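Local coordinates for period circadian protein homolog 2 (Mus musculus, PDB 3GDI) that is a mammalian circadian clock protein that probably regulates transcription through protein–protein contacts of its tandem PAS domains, at residues K60-L65 and S71-Y76; S75-Y80 and K102-R107; Y80-W85 and L142-L147. One frame throughout, in Å; residues are numbered along the deposited sequence.

Contact 1 of 3, residues K60-L65 and S71-Y76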
loop_
_atom_site.group_PDB
_atom_site.type_symbol
_atom_site.label_atom_id
_atom_site.label_comp_id
_atom_site.label_asym_id
_atom_site.label_seq_id
_atom_site.Cartn_x
_atom_site.Cartn_y
_atom_site.Cartn_z
ATOM N N LYS A 60 -5.348 -24.972 -10.548
ATOM C CA LYS A 60 -4.747 -23.675 -10.267
ATOM C C LYS A 60 -4.772 -23.492 -8.745
ATOM O O LYS A 60 -5.809 -23.667 -8.110
ATOM C CB LYS A 60 -5.523 -22.548 -10.956
ATOM C CG LYS A 60 -5.555 -22.654 -12.478
ATOM C CD LYS A 60 -5.995 -21.346 -13.137
ATOM C CE LYS A 60 -7.318 -20.832 -12.583
ATOM N NZ LYS A 60 -7.669 -19.489 -13.141
ATOM N N PHE A 61 -3.629 -23.164 -8.156
ATOM C CA PHE A 61 -3.564 -22.982 -6.709
ATOM C C PHE A 61 -4.518 -21.904 -6.208
ATOM O O PHE A 61 -5.089 -22.039 -5.131
ATOM C CB PHE A 61 -2.148 -22.628 -6.267
ATOM C CG PHE A 61 -1.993 -22.513 -4.773
ATOM C CD1 PHE A 61 -2.140 -23.629 -3.957
ATOM C CD2 PHE A 61 -1.686 -21.291 -4.182
ATOM C CE1 PHE A 61 -1.980 -23.531 -2.567
ATOM C CE2 PHE A 61 -1.525 -21.182 -2.806
ATOM C CZ PHE A 61 -1.671 -22.304 -1.993
ATOM N N VAL A 62 -4.698 -20.835 -6.974
ATOM C CA VAL A 62 -5.585 -19.772 -6.515
ATOM C C VAL A 62 -7.010 -20.241 -6.255
ATOM O O VAL A 62 -7.716 -19.653 -5.439
ATOM C CB VAL A 62 -5.616 -18.558 -7.496
ATOM C CG1 VAL A 62 -4.305 -17.810 -7.421
ATOM C CG2 VAL A 62 -5.883 -19.018 -8.915
ATOM N N GLU A 63 -7.435 -21.308 -6.921
ATOM C CA GLU A 63 -8.795 -21.799 -6.732
ATOM C C GLU A 63 -9.084 -22.304 -5.315
ATOM O O GLU A 63 -10.246 -22.437 -4.936
ATOM C CB GLU A 63 -9.109 -22.884 -7.762
ATOM C CG GLU A 63 -8.591 -22.526 -9.141
ATOM C CD GLU A 63 -9.183 -23.365 -10.249
ATOM O OE1 GLU A 63 -10.268 -22.992 -10.747
ATOM O OE2 GLU A 63 -8.563 -24.392 -10.619
ATOM N N PHE A 64 -8.036 -22.573 -4.534
ATOM C CA PHE A 64 -8.197 -23.042 -3.152
ATOM C C PHE A 64 -7.996 -21.931 -2.118
ATOM O O PHE A 64 -7.863 -22.207 -0.929
ATOM C CB PHE A 64 -7.215 -24.171 -2.839
ATOM C CG PHE A 64 -7.249 -25.287 -3.823
ATOM C CD1 PHE A 64 -6.319 -25.344 -4.854
ATOM C CD2 PHE A 64 -8.252 -26.250 -3.763
ATOM C CE1 PHE A 64 -6.391 -26.340 -5.818
ATOM C CE2 PHE A 64 -8.333 -27.248 -4.722
ATOM C CZ PHE A 64 -7.401 -27.292 -5.752
ATOM N N LEU A 65 -7.967 -20.685 -2.581
ATOM C CA LEU A 65 -7.783 -19.517 -1.723
ATOM C C LEU A 65 -9.104 -18.777 -1.524
ATOM O O LEU A 65 -10.024 -18.896 -2.334
ATOM C CB LEU A 65 -6.795 -18.538 -2.367
ATOM C CG LEU A 65 -5.281 -18.605 -2.189
ATOM C CD1 LEU A 65 -4.852 -19.970 -1.710
ATOM C CD2 LEU A 65 -4.626 -18.232 -3.513
ATOM N N SER A 71 -6.244 -11.828 -5.368
ATOM C CA SER A 71 -5.557 -10.637 -5.872
ATOM C C SER A 71 -4.287 -10.411 -5.056
ATOM O O SER A 71 -3.259 -9.965 -5.587
ATOM C CB SER A 71 -6.464 -9.403 -5.773
ATOM O OG SER A 71 -6.644 -8.987 -4.427
ATOM N N VAL A 72 -4.363 -10.730 -3.766
ATOM C CA VAL A 72 -3.224 -10.592 -2.862
ATOM C C VAL A 72 -2.100 -11.541 -3.287
ATOM O O VAL A 72 -0.954 -11.128 -3.443
ATOM C CB VAL A 72 -3.651 -10.904 -1.405
ATOM C CG1 VAL A 72 -2.453 -10.848 -0.468
ATOM C CG2 VAL A 72 -4.719 -9.911 -0.969
ATOM N N PHE A 73 -2.450 -12.810 -3.481
ATOM C CA PHE A 73 -1.502 -13.845 -3.892
ATOM C C PHE A 73 -0.746 -13.469 -5.162
ATOM O O PHE A 73 0.453 -13.658 -5.248
ATOM C CB PHE A 73 -2.252 -15.174 -4.101
ATOM C CG PHE A 73 -1.414 -16.261 -4.720
ATOM C CD1 PHE A 73 -1.268 -16.348 -6.101
ATOM C CD2 PHE A 73 -0.762 -17.190 -3.922
ATOM C CE1 PHE A 73 -0.483 -17.345 -6.676
ATOM C CE2 PHE A 73 0.023 -18.185 -4.483
ATOM C CZ PHE A 73 0.163 -18.264 -5.867
ATOM N N HIS A 74 -1.455 -12.950 -6.154
ATOM C CA HIS A 74 -0.835 -12.552 -7.412
ATOM C C HIS A 74 0.114 -11.384 -7.201
ATOM O O HIS A 74 1.207 -11.335 -7.772
ATOM C CB HIS A 74 -1.917 -12.164 -8.419
ATOM C CG HIS A 74 -2.656 -13.335 -8.987
ATOM N ND1 HIS A 74 -3.999 -13.289 -9.299
ATOM C CD2 HIS A 74 -2.235 -14.583 -9.311
ATOM C CE1 HIS A 74 -4.373 -14.458 -9.788
ATOM N NE2 HIS A 74 -3.322 -15.260 -9.807
ATOM N N SER A 75 -0.310 -10.438 -6.373
ATOM C CA SER A 75 0.507 -9.266 -6.084
ATOM C C SER A 75 1.865 -9.632 -5.479
ATOM O O SER A 75 2.893 -9.115 -5.903
ATOM C CB SER A 75 -0.238 -8.327 -5.139
ATOM O OG SER A 75 0.642 -7.347 -4.631
ATOM N N TYR A 76 1.865 -10.529 -4.499
ATOM C CA TYR A 76 3.097 -10.937 -3.838
ATOM C C TYR A 76 3.865 -12.031 -4.570
ATOM O O TYR A 76 4.949 -12.416 -4.146
ATOM C CB TYR A 76 2.795 -11.402 -2.410
ATOM C CG TYR A 76 2.541 -10.279 -1.417
ATOM C CD1 TYR A 76 3.603 -9.545 -0.869
ATOM C CD2 TYR A 76 1.243 -9.956 -1.014
ATOM C CE1 TYR A 76 3.380 -8.520 0.059
ATOM C CE2 TYR A 76 1.008 -8.930 -0.084
ATOM C CZ TYR A 76 2.085 -8.218 0.446
ATOM O OH TYR A 76 1.855 -7.206 1.350
#
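F73, on helix 70-76, drives its ring against V62, F61 and L65 of the turn-like segment 60-65, and no hydrogen bond crosses the contact. V62 meets it with one methyl: CG1 lies 3.6 Å from CD1 of the F73 ring, the two side chains running at about a right angle. That same methyl also reaches the imidazole of H74, 3.6 Å from NE2, so one methyl touches both F73 and H74. F61 comes from the other end of the ring, its CD2 3.6 Å from F73 CE2. The F73 atom lies at the edge of the F61 ring, yet the planes are inclined at 49° with centroids 5.6 Å apart, an oblique pairing. L65 CD2 closes in nearer the root of the side chain, 3.9 Å from F73 CB. F61, L65 and F73 are buried here in the first PAS domain, while V62 and H74 lie nearer the surface; a short helix and a single 3-10 turn, residues 61-63, are held together beside the antiparallel sheet. F73 CG stands opposite the backbone N (chi1 171°), which carries the ring out between F61 and V62; F73 also touches F104 and C106 of strand 104-108. An alanine in place of F73 is likely to leave V62 CG1, L65 CD2 and the F61 edge without their shared partner and open a gap between the helix and the 3-10 turn. The turn itself is tied by its own backbone, E63 N bonding K60 O at 3.1 Å. F61 also packs against I38 of strand 38-41.

Contact 2 of 3, residues S75-Y80 and K102-R107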
loop_
_atom_site.group_PDB
_atom_site.type_symbol
_atom_site.label_atom_id
_atom_site.label_comp_id
_atom_site.label_asym_id
_atom_site.label_seq_id
_atom_site.Cartn_x
_atom_site.Cartn_y
_atom_site.Cartn_z
ATOM N N SER A 75 -0.310 -10.438 -6.373
ATOM C CA SER A 75 0.507 -9.266 -6.084
ATOM C C SER A 75 1.865 -9.632 -5.479
ATOM O O SER A 75 2.893 -9.115 -5.903
ATOM C CB SER A 75 -0.238 -8.327 -5.139
ATOM O OG SER A 75 0.642 -7.347 -4.631
ATOM N N TYR A 76 1.865 -10.529 -4.499
ATOM C CA TYR A 76 3.097 -10.937 -3.838
ATOM C C TYR A 76 3.865 -12.031 -4.570
ATOM O O TYR A 76 4.949 -12.416 -4.146
ATOM C CB TYR A 76 2.795 -11.402 -2.410
ATOM C CG TYR A 76 2.541 -10.279 -1.417
ATOM C CD1 TYR A 76 3.603 -9.545 -0.869
ATOM C CD2 TYR A 76 1.243 -9.956 -1.014
ATOM C CE1 TYR A 76 3.380 -8.520 0.059
ATOM C CE2 TYR A 76 1.008 -8.930 -0.084
ATOM C CZ TYR A 76 2.085 -8.218 0.446
ATOM O OH TYR A 76 1.855 -7.206 1.350
ATOM N N THR A 77 3.309 -12.537 -5.663
ATOM C CA THR A 77 3.976 -13.589 -6.422
ATOM C C THR A 77 4.368 -13.045 -7.783
ATOM O O THR A 77 4.816 -13.784 -8.658
ATOM C CB THR A 77 3.062 -14.831 -6.604
ATOM O OG1 THR A 77 1.832 -14.441 -7.225
ATOM C CG2 THR A 77 2.760 -15.474 -5.260
ATOM N N THR A 78 4.191 -11.738 -7.947
ATOM C CA THR A 78 4.537 -11.047 -9.184
ATOM C C THR A 78 6.029 -11.237 -9.437
ATOM O O THR A 78 6.846 -11.021 -8.543
ATOM C CB THR A 78 4.244 -9.536 -9.071
ATOM O OG1 THR A 78 2.869 -9.337 -8.713
ATOM C CG2 THR A 78 4.525 -8.840 -10.386
ATOM N N PRO A 79 6.403 -11.649 -10.660
ATOM C CA PRO A 79 7.791 -11.885 -11.073
ATOM C C PRO A 79 8.835 -10.850 -10.651
ATOM O O PRO A 79 9.798 -11.200 -9.971
ATOM C CB PRO A 79 7.674 -12.008 -12.583
ATOM C CG PRO A 79 6.378 -12.730 -12.724
ATOM C CD PRO A 79 5.477 -11.979 -11.759
ATOM N N TYR A 80 8.663 -9.587 -11.038
ATOM C CA TYR A 80 9.654 -8.575 -10.669
ATOM C C TYR A 80 9.832 -8.430 -9.157
ATOM O O TYR A 80 10.538 -7.541 -8.687
ATOM C CB TYR A 80 9.329 -7.213 -11.303
ATOM C CG TYR A 80 8.121 -6.494 -10.745
ATOM C CD1 TYR A 80 7.025 -6.205 -11.556
ATOM C CD2 TYR A 80 8.089 -6.064 -9.418
ATOM C CE1 TYR A 80 5.927 -5.503 -11.061
ATOM C CE2 TYR A 80 6.998 -5.365 -8.914
ATOM C CZ TYR A 80 5.922 -5.087 -9.739
ATOM O OH TYR A 80 4.840 -4.402 -9.236
ATOM N N LYS A 102 9.563 -10.961 3.397
ATOM C CA LYS A 102 8.771 -10.892 2.172
ATOM C C LYS A 102 7.734 -12.008 2.118
ATOM O O LYS A 102 7.645 -12.731 1.128
ATOM C CB LYS A 102 9.680 -10.964 0.937
ATOM C CG LYS A 102 10.556 -9.718 0.750
ATOM C CD LYS A 102 11.424 -9.789 -0.504
ATOM C CE LYS A 102 12.478 -10.877 -0.397
ATOM N NZ LYS A 102 13.314 -10.950 -1.623
ATOM N N SER A 103 6.957 -12.136 3.194
ATOM C CA SER A 103 5.903 -13.141 3.293
ATOM C C SER A 103 4.549 -12.459 3.407
ATOM O O SER A 103 4.441 -11.370 3.967
ATOM C CB SER A 103 6.117 -14.030 4.520
ATOM O OG SER A 103 7.232 -14.881 4.341
ATOM N N PHE A 104 3.515 -13.103 2.876
ATOM C CA PHE A 104 2.163 -12.560 2.927
ATOM C C PHE A 104 1.245 -13.644 3.485
ATOM O O PHE A 104 1.681 -14.780 3.684
ATOM C CB PHE A 104 1.717 -12.129 1.519
ATOM C CG PHE A 104 1.665 -13.256 0.524
ATOM C CD1 PHE A 104 0.453 -13.849 0.188
ATOM C CD2 PHE A 104 2.832 -13.757 -0.045
ATOM C CE1 PHE A 104 0.404 -14.925 -0.696
ATOM C CE2 PHE A 104 2.789 -14.835 -0.931
ATOM C CZ PHE A 104 1.568 -15.419 -1.253
ATOM N N PHE A 105 -0.014 -13.301 3.740
ATOM C CA PHE A 105 -0.968 -14.266 4.282
ATOM C C PHE A 105 -2.147 -14.568 3.362
ATOM O O PHE A 105 -2.646 -13.696 2.658
ATOM C CB PHE A 105 -1.511 -13.776 5.623
ATOM C CG PHE A 105 -0.454 -13.541 6.652
ATOM C CD1 PHE A 105 0.381 -12.435 6.569
ATOM C CD2 PHE A 105 -0.292 -14.426 7.709
ATOM C CE1 PHE A 105 1.364 -12.211 7.525
ATOM C CE2 PHE A 105 0.687 -14.211 8.668
ATOM C CZ PHE A 105 1.516 -13.099 8.575
ATOM N N CYS A 106 -2.597 -15.815 3.401
ATOM C CA CYS A 106 -3.724 -16.271 2.593
ATOM C C CYS A 106 -4.532 -17.324 3.332
ATOM O O CYS A 106 -3.983 -18.113 4.107
ATOM C CB CYS A 106 -3.234 -16.870 1.273
ATOM S SG CYS A 106 -3.266 -15.751 -0.143
ATOM N N ARG A 107 -5.842 -17.320 3.103
ATOM C CA ARG A 107 -6.726 -18.303 3.716
ATOM C C ARG A 107 -6.913 -19.389 2.661
ATOM O O ARG A 107 -7.302 -19.104 1.530
ATOM C CB ARG A 107 -8.060 -17.654 4.088
ATOM C CG ARG A 107 -8.060 -17.033 5.487
ATOM C CD ARG A 107 -8.974 -15.815 5.607
ATOM N NE ARG A 107 -8.418 -14.673 4.884
ATOM C CZ ARG A 107 -8.672 -13.394 5.160
ATOM N NH1 ARG A 107 -9.484 -13.062 6.156
ATOM N NH2 ARG A 107 -8.103 -12.440 4.435
#
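Y76 and F104 lie with their rings almost parallel, the planes 3° apart, but slid so far past each other that the rings barely overlap. One face of each ring is instead met by the other residue's CB. F104 CB sits over the Y76 ring, 3.6 Å from its centroid, and Y76 CB sits over the F104 ring, 3.8 Å from that centroid, giving two reciprocal CH-pi contacts. The fit is close: Y76 CB comes within 3.3 Å of F104 CD2. On F104 the ring is tucked between backbone N and carbonyl carbon (chi1 62°), which swings it back beneath the Y76 CB and leaves its own CB facing the tyrosine ring. T77 follows with a lighter touch, its methyl CG2 4.2 Å from F104 CZ, while its hydroxyl turns back to the helix and bonds the carbonyl of F73; T78 OG1 has the carbonyls of H74 and S75 within reach. T78 CG2 lies over one face of the Y80 ring. Beyond it the Y80 hydroxyl bonds the backbone O of E197 of the second subunit, and K102, across the contact, has a salt bridge to E298 of that subunit. The arrangement is helix-on-sheet packing of a PAS domain: the C-terminal end of helix 70-76 rests on strand 104-108, an outermost strand of its sheet within the chain, with F73 touching F104 from the same helix and M125 of strand 121-131 beside F104.

Contact 3 of 3, residues Y80-W85 and L142-L147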
loop_
_atom_site.group_PDB
_atom_site.type_symbol
_atom_site.label_atom_id
_atom_site.label_comp_id
_atom_site.label_asym_id
_atom_site.label_seq_id
_atom_site.Cartn_x
_atom_site.Cartn_y
_atom_site.Cartn_z
ATOM N N TYR A 80 8.663 -9.587 -11.038
ATOM C CA TYR A 80 9.654 -8.575 -10.669
ATOM C C TYR A 80 9.832 -8.430 -9.157
ATOM O O TYR A 80 10.538 -7.541 -8.687
ATOM C CB TYR A 80 9.329 -7.213 -11.303
ATOM C CG TYR A 80 8.121 -6.494 -10.745
ATOM C CD1 TYR A 80 7.025 -6.205 -11.556
ATOM C CD2 TYR A 80 8.089 -6.064 -9.418
ATOM C CE1 TYR A 80 5.927 -5.503 -11.061
ATOM C CE2 TYR A 80 6.998 -5.365 -8.914
ATOM C CZ TYR A 80 5.922 -5.087 -9.739
ATOM O OH TYR A 80 4.840 -4.402 -9.236
ATOM N N LYS A 81 9.176 -9.302 -8.403
ATOM C CA LYS A 81 9.295 -9.310 -6.950
ATOM C C LYS A 81 9.874 -10.671 -6.610
ATOM O O LYS A 81 10.417 -11.354 -7.479
ATOM C CB LYS A 81 7.928 -9.163 -6.281
ATOM C CG LYS A 81 7.190 -7.891 -6.635
ATOM C CD LYS A 81 5.837 -7.834 -5.954
ATOM C CE LYS A 81 5.083 -6.575 -6.352
ATOM N NZ LYS A 81 3.709 -6.518 -5.779
ATOM N N LEU A 82 9.754 -11.071 -5.353
ATOM C CA LEU A 82 10.260 -12.371 -4.924
ATOM C C LEU A 82 11.769 -12.494 -5.101
ATOM O O LEU A 82 12.369 -11.836 -5.953
ATOM C CB LEU A 82 9.602 -13.499 -5.727
ATOM C CG LEU A 82 8.240 -13.262 -6.374
ATOM C CD1 LEU A 82 8.353 -13.540 -7.868
ATOM C CD2 LEU A 82 7.193 -14.155 -5.729
ATOM N N PRO A 83 12.404 -13.342 -4.279
ATOM C CA PRO A 83 13.847 -13.555 -4.358
ATOM C C PRO A 83 14.158 -14.966 -4.868
ATOM O O PRO A 83 13.553 -15.945 -4.420
ATOM C CB PRO A 83 14.284 -13.364 -2.919
ATOM C CG PRO A 83 13.186 -14.078 -2.183
ATOM C CD PRO A 83 11.909 -13.691 -2.933
ATOM N N PRO A 84 15.095 -15.085 -5.824
ATOM C CA PRO A 84 15.454 -16.401 -6.361
ATOM C C PRO A 84 15.920 -17.285 -5.209
ATOM O O PRO A 84 16.617 -16.813 -4.313
ATOM C CB PRO A 84 16.586 -16.074 -7.329
ATOM C CG PRO A 84 16.234 -14.692 -7.802
ATOM C CD PRO A 84 15.830 -14.015 -6.518
ATOM N N TRP A 85 15.537 -18.557 -5.216
ATOM C CA TRP A 85 15.952 -19.442 -4.137
ATOM C C TRP A 85 17.471 -19.533 -4.113
ATOM O O TRP A 85 18.070 -20.224 -4.940
ATOM C CB TRP A 85 15.365 -20.841 -4.315
ATOM C CG TRP A 85 15.543 -21.690 -3.094
ATOM C CD1 TRP A 85 16.723 -22.084 -2.532
ATOM C CD2 TRP A 85 14.506 -22.210 -2.253
ATOM N NE1 TRP A 85 16.486 -22.812 -1.392
ATOM C CE2 TRP A 85 15.135 -22.904 -1.197
ATOM C CE3 TRP A 85 13.106 -22.154 -2.288
ATOM C CZ2 TRP A 85 14.409 -23.542 -0.183
ATOM C CZ3 TRP A 85 12.385 -22.789 -1.279
ATOM C CH2 TRP A 85 13.040 -23.472 -0.241
ATOM N N LEU A 142 10.227 -21.014 -15.608
ATOM C CA LEU A 142 10.436 -20.465 -14.276
ATOM C C LEU A 142 9.088 -20.227 -13.599
ATOM O O LEU A 142 8.247 -19.484 -14.112
ATOM C CB LEU A 142 11.235 -19.157 -14.350
ATOM C CG LEU A 142 10.718 -17.983 -15.191
ATOM C CD1 LEU A 142 11.495 -16.722 -14.833
ATOM C CD2 LEU A 142 10.857 -18.302 -16.674
ATOM N N CYS A 143 8.885 -20.873 -12.451
ATOM C CA CYS A 143 7.639 -20.743 -11.701
ATOM C C CYS A 143 7.841 -20.057 -10.342
ATOM O O CYS A 143 8.621 -19.109 -10.225
ATOM C CB CYS A 143 6.991 -22.123 -11.507
ATOM S SG CYS A 143 7.758 -23.173 -10.255
ATOM N N CYS A 144 7.135 -20.539 -9.322
ATOM C CA CYS A 144 7.220 -19.967 -7.980
ATOM C C CYS A 144 6.897 -20.986 -6.894
ATOM O O CYS A 144 5.795 -21.519 -6.841
ATOM C CB CYS A 144 6.256 -18.783 -7.850
ATOM S SG CYS A 144 5.968 -18.241 -6.145
ATOM N N LEU A 145 7.863 -21.259 -6.031
ATOM C CA LEU A 145 7.634 -22.203 -4.956
ATOM C C LEU A 145 7.273 -21.374 -3.740
ATOM O O LEU A 145 7.655 -20.206 -3.642
ATOM C CB LEU A 145 8.890 -23.037 -4.691
ATOM C CG LEU A 145 8.722 -24.225 -3.738
ATOM C CD1 LEU A 145 9.795 -25.251 -4.022
ATOM C CD2 LEU A 145 8.793 -23.762 -2.291
ATOM N N LEU A 146 6.524 -21.967 -2.820
ATOM C CA LEU A 146 6.115 -21.255 -1.620
ATOM C C LEU A 146 6.044 -22.155 -0.410
ATOM O O LEU A 146 5.516 -23.264 -0.473
ATOM C CB LEU A 146 4.740 -20.603 -1.811
ATOM C CG LEU A 146 4.600 -19.445 -2.796
ATOM C CD1 LEU A 146 3.978 -19.948 -4.083
ATOM C CD2 LEU A 146 3.724 -18.364 -2.181
ATOM N N LEU A 147 6.585 -21.666 0.695
ATOM C CA LEU A 147 6.547 -22.406 1.941
ATOM C C LEU A 147 5.352 -21.829 2.688
ATOM O O LEU A 147 5.319 -20.631 2.981
ATOM C CB LEU A 147 7.836 -22.181 2.725
ATOM C CG LEU A 147 9.076 -22.809 2.090
ATOM C CD1 LEU A 147 10.351 -22.173 2.643
ATOM C CD2 LEU A 147 9.045 -24.296 2.361
#
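With chi1 near 180° (-168° and -170°), W85 and L145 extend away from their own backbone nitrogens, so that CZ3 of one and CD2 of the other meet. They join a loop of the first PAS domain to strand 142-150, the middle strand of its five-stranded antiparallel sheet. The meeting parts run at 77° to each other, so the loop crosses the strand instead of following it, and no hydrogen bond links them. Toward the strand segment, the indole uses CZ3 and CH2 of its six-membered ring. CZ3 stands 3.9 Å from L145 CD2, the side chains crossing obliquely. L145 and L147 direct their side chains toward the loop while L146 between them points away, so the two leucines touch neighbouring atoms of the indole, both obliquely. Y128 of strand 121-131 adds a third neighbour, its ring meeting the indole, and V130 of that strand also touches W85. At the other end of the loop L82 lies between this strand and the helix exit: its CD2 is 4.3 Å from C144 SG, a loose apolar contact, and it also packs against the backbone of Y76. Between L82 and W85, P83 and P84 pack against E298 and Q294 of the second subunit, so this part of the loop also takes part in the subunit interface. L147 crosses W85 at about a right angle and brings CD1 to 4.2 Å from W85 CH2.

From the N terminus, contact 1 closes the shortest loop, bringing segment 60-65 back onto helix 70-76. Contact 2 begins on the last residues of that helix, sharing S75 and Y76, and closes a longer loop onto strand 104-108. Contact 3 opens at Y80, where the first segment of contact 2 ends, and reaches on to strand 142-150, so contacts 2 and 3 cross, whereas contacts 1 and 3 follow in series. F73 bridges contacts 1 and 2 by touching F104; K81 NZ reaches S75 O, fastening the loop of contact 3 to the helix. Together they tie helix, loops and two strands of one PAS sheet, with contacts 2 and 3 bordering the second subunit.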